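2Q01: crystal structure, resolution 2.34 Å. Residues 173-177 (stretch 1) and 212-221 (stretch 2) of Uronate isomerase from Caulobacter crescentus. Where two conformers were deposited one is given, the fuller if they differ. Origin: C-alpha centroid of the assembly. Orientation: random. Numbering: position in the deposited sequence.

Stretch 1, residues 173-177: GPHES
Stretch 2, residues 212-221: RAFERFAETS

The turn of stretch 1 lies directly on the backbone of a helix: His 175 CA is 4.0 Å from Phe 217 CA, the closest register of the two stretches. His 175 CB lies 3.4 Å from Ala 213 O and 3.8 Å from Phe 217 N, two atoms themselves joined by a helical hydrogen bond of 2.9 Å. A single hydrogen bond joins the stretches, Thr 220 OG1 donating to Pro 174 O at 2.8 Å. The whole contact buries 363 Å² summed over both sides; apart from the bond it is packing centred on His 175, which is buried and has the largest area covered by the other stretch, and whose imidazole lies against the helix without hydrogen bonding to it.

Stretch 1 is a short loop without regular secondary structure. Gly 173 to Glu 176 form a type I beta turn, with Pro 174 (phi/psi -68/-19) and His 175 (-85/-17) at its central positions; proline suits the first of these because its ring already fixes phi near the required value. The closing bond from Glu 176 N to Gly 173 O is weak (3.3 Å), but the Glu 176 side chain closes the turn a second time, OE2 accepting from Gly 173 N at 3.0 Å and nearly linearly (170°). Its chi1 is off-well at 19°, with chi2 t and chi3 13°. Gly 173 has no side chain, and an ideal CB there would lie 2.6 Å from His 175 CE1. At the end of the turn Glu 176 (-97/159), and after it Ser 177 (-84/152), are extended.

Stretch 2 is helical throughout, continuing a helix that begins earlier in the chain. The His 175 side chain leaves sideways, chi1 p (59°) and chi2 -81°. Over one ring face sits CB of buried Ala 213, 4.3 Å from the centroid of the His 175 ring and 8° off the normal, a CH-pi contact for which a small methyl is well suited. At the ring edge, Arg 216 NH1 approaches His 175 CD2 to 3.3 Å, so that CD2 lies over a face of the guanidinium. Arg 216 reaches this position with chi1 p, chi2 t, chi3 m and chi4 -115°.

Pro 174, also buried, its ring C-gamma exo, places CB 3.6 Å from CE2 of buried Phe 217 (chi1 t, chi2 -148°), an apolar contact. Thr 220 points toward the loop with chi1 p (64°). While its hydroxyl bonds to Pro 174 O, its methyl CG2 packs 3.4 Å from His 175 O, so both branches meet successive carbonyls of the turn.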

ATOM      1  N   GLY B 173       9.475  -4.134  32.585  1.00 38.43           N
ATOM      2  CA  GLY B 173      10.879  -3.809  32.358  1.00 38.00           C
ATOM      3  C   GLY B 173      11.777  -4.436  33.409  1.00 36.56           C
ATOM      4  O   GLY B 173      11.288  -4.922  34.427  1.00 50.87           O
ATOM      5  N   PRO B 174      13.104  -4.412  33.183  1.00 44.36           N
ATOM      6  CA  PRO B 174      14.112  -4.980  34.094  1.00 42.81           C
ATOM      7  C   PRO B 174      14.230  -4.212  35.408  1.00 44.19           C
ATOM      8  O   PRO B 174      14.758  -4.742  36.389  1.00 45.86           O
ATOM      9  CB  PRO B 174      15.423  -4.846  33.310  1.00 40.81           C
ATOM     10  CG  PRO B 174      15.055  -4.427  31.945  1.00 43.04           C
ATOM     11  CD  PRO B 174      13.723  -3.788  32.004  1.00 47.84           C
ATOM     12  N   HIS B 175      13.744  -2.973  35.407  1.00 43.42           N
ATOM     13  CA  HIS B 175      13.765  -2.101  36.571  1.00 40.72           C
ATOM     14  C   HIS B 175      12.586  -2.288  37.530  1.00 46.79           C
ATOM     15  O   HIS B 175      12.658  -1.847  38.676  1.00 60.50           O
ATOM     16  CB  HIS B 175      13.860  -0.634  36.131  1.00 45.63           C
ATOM     17  CG  HIS B 175      12.730  -0.181  35.257  1.00 47.71           C
ATOM     18  ND1 HIS B 175      12.685  -0.436  33.903  1.00 46.98           N
ATOM     19  CD2 HIS B 175      11.613   0.529  35.543  1.00 40.72           C
ATOM     20  CE1 HIS B 175      11.581   0.081  33.395  1.00 53.54           C
ATOM     21  NE2 HIS B 175      10.913   0.674  34.369  1.00 51.70           N
ATOM     22  N   GLU B 176      11.510  -2.933  37.076  1.00 42.39           N
ATOM     23  CA  GLU B 176      10.363  -3.221  37.961  1.00 50.08           C
ATOM     24  C   GLU B 176      10.373  -4.634  38.552  1.00 50.31           C
ATOM     25  O   GLU B 176      11.035  -5.530  38.015  1.00 48.09           O
ATOM     26  CB  GLU B 176       9.020  -2.899  37.293  1.00 53.25           C
ATOM     27  CG  GLU B 176       9.058  -2.792  35.776  1.00 55.30           C
ATOM     28  CD  GLU B 176       7.813  -2.139  35.202  1.00 63.67           C
ATOM     29  OE1 GLU B 176       7.032  -1.547  35.978  1.00 65.49           O
ATOM     30  OE2 GLU B 176       7.616  -2.216  33.972  1.00 67.35           O
ATOM     31  N   SER B 177       9.641  -4.813  39.657  1.00 51.77           N
ATOM     32  CA  SER B 177       9.614  -6.094  40.367  0.50 54.89           C
ATOM     33  C   SER B 177       8.610  -7.075  39.773  1.00 54.94           C
ATOM     34  O   SER B 177       7.599  -6.679  39.183  1.00 56.16           O
ATOM     35  CB  SER B 177       9.337  -5.892  41.862  0.50 56.74           C
ATOM     36  OG  SER B 177       7.979  -5.571  42.105  0.50 56.92           O
ATOM     37  N   ARG B 212      15.792   7.547  36.072  1.00 55.00           N
ATOM     38  CA  ARG B 212      15.149   6.838  37.175  1.00 50.67           C
ATOM     39  C   ARG B 212      15.078   5.337  36.897  1.00 51.75           C
ATOM     40  O   ARG B 212      15.213   4.534  37.817  1.00 52.26           O
ATOM     41  CB  ARG B 212      13.756   7.400  37.464  1.00 56.66           C
ATOM     42  CG  ARG B 212      13.235   7.067  38.860  1.00 70.46           C
ATOM     43  CD  ARG B 212      12.208   8.085  39.349  1.00100.74           C
ATOM     44  NE  ARG B 212      12.778   9.427  39.508  1.00112.02           N
ATOM     45  CZ  ARG B 212      12.197  10.425  40.170  1.00114.04           C
ATOM     46  NH1 ARG B 212      12.800  11.604  40.249  1.00109.98           N
ATOM     47  NH2 ARG B 212      11.020  10.254  40.760  1.00115.31           N
ATOM     48  N   ALA B 213      14.883   4.972  35.630  1.00 47.10           N
ATOM     49  CA  ALA B 213      14.858   3.574  35.210  1.00 41.01           C
ATOM     50  C   ALA B 213      16.197   2.881  35.446  1.00 41.76           C
ATOM     51  O   ALA B 213      16.226   1.762  35.944  1.00 43.11           O
ATOM     52  CB  ALA B 213      14.455   3.458  33.752  1.00 39.97           C
ATOM     53  N   PHE B 214      17.291   3.559  35.096  1.00 38.15           N
ATOM     54  CA  PHE B 214      18.652   3.063  35.330  1.00 42.10           C
ATOM     55  C   PHE B 214      18.961   2.902  36.812  1.00 41.44           C
ATOM     56  O   PHE B 214      19.707   2.001  37.206  1.00 45.84           O
ATOM     57  CB  PHE B 214      19.678   4.024  34.727  1.00 43.36           C
ATOM     58  CG  PHE B 214      20.157   3.635  33.366  1.00 29.85           C
ATOM     59  CD1 PHE B 214      19.499   4.078  32.224  1.00 40.10           C
ATOM     60  CD2 PHE B 214      21.286   2.848  33.219  1.00 34.85           C
ATOM     61  CE1 PHE B 214      19.956   3.723  30.962  1.00 29.32           C
ATOM     62  CE2 PHE B 214      21.749   2.482  31.972  1.00 24.81           C
ATOM     63  CZ  PHE B 214      21.087   2.922  30.837  1.00 36.94           C
ATOM     64  N   GLU B 215      18.389   3.791  37.619  1.00 47.97           N
ATOM     65  CA  GLU B 215      18.619   3.823  39.056  1.00 52.38           C
ATOM     66  C   GLU B 215      18.026   2.590  39.726  1.00 51.30           C
ATOM     67  O   GLU B 215      18.723   1.897  40.470  1.00 57.52           O
ATOM     68  CB  GLU B 215      18.029   5.105  39.652  1.00 59.68           C
ATOM     69  CG  GLU B 215      18.779   5.642  40.864  1.00 79.41           C
ATOM     70  CD  GLU B 215      18.301   7.025  41.300  1.00 96.76           C
ATOM     71  OE1 GLU B 215      19.133   7.802  41.814  1.00110.50           O
ATOM     72  OE2 GLU B 215      17.101   7.337  41.131  1.00 95.85           O
ATOM     73  N   ARG B 216      16.756   2.304  39.439  1.00 46.99           N
ATOM     74  CA  ARG B 216      16.099   1.123  40.006  1.00 46.55           C
ATOM     75  C   ARG B 216      16.449  -0.188  39.292  1.00 43.60           C
ATOM     76  O   ARG B 216      16.228  -1.263  39.844  1.00 53.60           O
ATOM     77  CB  ARG B 216      14.583   1.319  40.185  1.00 44.99           C
ATOM     78  CG  ARG B 216      13.828   1.841  38.989  1.00 48.62           C
ATOM     79  CD  ARG B 216      12.500   2.459  39.413  1.00 65.09           C
ATOM     80  NE  ARG B 216      11.507   1.452  39.794  1.00 83.73           N
ATOM     81  CZ  ARG B 216      10.363   1.229  39.148  1.00 82.34           C
ATOM     82  NH1 ARG B 216      10.037   1.948  38.080  1.00 80.45           N
ATOM     83  NH2 ARG B 216       9.532   0.287  39.579  1.00 68.10           N
ATOM     84  N   PHE B 217      17.015  -0.090  38.090  1.00 40.70           N
ATOM     85  CA  PHE B 217      17.625  -1.234  37.386  1.00 36.39           C
ATOM     86  C   PHE B 217      18.845  -1.746  38.169  1.00 40.13           C
ATOM     87  O   PHE B 217      19.081  -2.952  38.235  1.00 44.54           O
ATOM     88  CB  PHE B 217      17.988  -0.808  35.952  1.00 31.80           C
ATOM     89  CG  PHE B 217      18.611  -1.889  35.083  1.00 30.15           C
ATOM     90  CD1 PHE B 217      19.545  -1.535  34.117  1.00 29.77           C
ATOM     91  CD2 PHE B 217      18.241  -3.228  35.182  1.00 35.55           C
ATOM     92  CE1 PHE B 217      20.127  -2.494  33.295  1.00 28.25           C
ATOM     93  CE2 PHE B 217      18.827  -4.194  34.369  1.00 19.91           C
ATOM     94  CZ  PHE B 217      19.762  -3.823  33.420  1.00 31.61           C
ATOM     95  N   ALA B 218      19.593  -0.823  38.776  1.00 51.44           N
ATOM     96  CA  ALA B 218      20.725  -1.155  39.648  1.00 42.49           C
ATOM     97  C   ALA B 218      20.287  -1.793  40.972  1.00 47.35           C
ATOM     98  O   ALA B 218      21.000  -2.631  41.524  1.00 53.90           O
ATOM     99  CB  ALA B 218      21.560   0.084  39.914  1.00 43.15           C
ATOM    100  N   GLU B 219      19.119  -1.392  41.473  1.00 51.25           N
ATOM    101  CA  GLU B 219      18.557  -1.956  42.705  1.00 55.01           C
ATOM    102  C   GLU B 219      18.059  -3.388  42.510  1.00 56.67           C
ATOM    103  O   GLU B 219      18.313  -4.247  43.353  1.00 60.13           O
ATOM    104  CB  GLU B 219      17.420  -1.083  43.243  1.00 57.75           C
ATOM    105  CG  GLU B 219      17.838   0.329  43.644  1.00 72.63           C
ATOM    106  CD  GLU B 219      16.657   1.275  43.833  1.00 85.85           C
ATOM    107  OE1 GLU B 219      15.495   0.845  43.648  1.00 91.67           O
ATOM    108  OE2 GLU B 219      16.894   2.456  44.167  1.00 80.97           O
ATOM    109  N   THR B 220      17.366  -3.641  41.399  1.00 55.90           N
ATOM    110  CA  THR B 220      16.829  -4.977  41.101  1.00 51.64           C
ATOM    111  C   THR B 220      17.886  -5.993  40.654  1.00 47.35           C
ATOM    112  O   THR B 220      17.676  -7.200  40.767  1.00 56.01           O
ATOM    113  CB  THR B 220      15.694  -4.941  40.045  1.00 45.35           C
ATOM    114  OG1 THR B 220      16.207  -4.474  38.795  1.00 42.38           O
ATOM    115  CG2 THR B 220      14.551  -4.046  40.496  1.00 39.93           C
ATOM    116  N   SER B 221      19.014  -5.512  40.147  1.00 45.23           N
ATOM    117  CA  SER B 221      20.072  -6.409  39.690  1.00 52.67           C
ATOM    118  C   SER B 221      21.242  -6.530  40.664  1.00 51.24           C
ATOM    119  O   SER B 221      21.930  -7.551  40.682  1.00 54.19           O
ATOM    120  CB  SER B 221      20.585  -5.977  38.318  1.00 48.78           C
ATOM    121  OG  SER B 221      21.162  -4.685  38.376  1.00 47.95           O
TER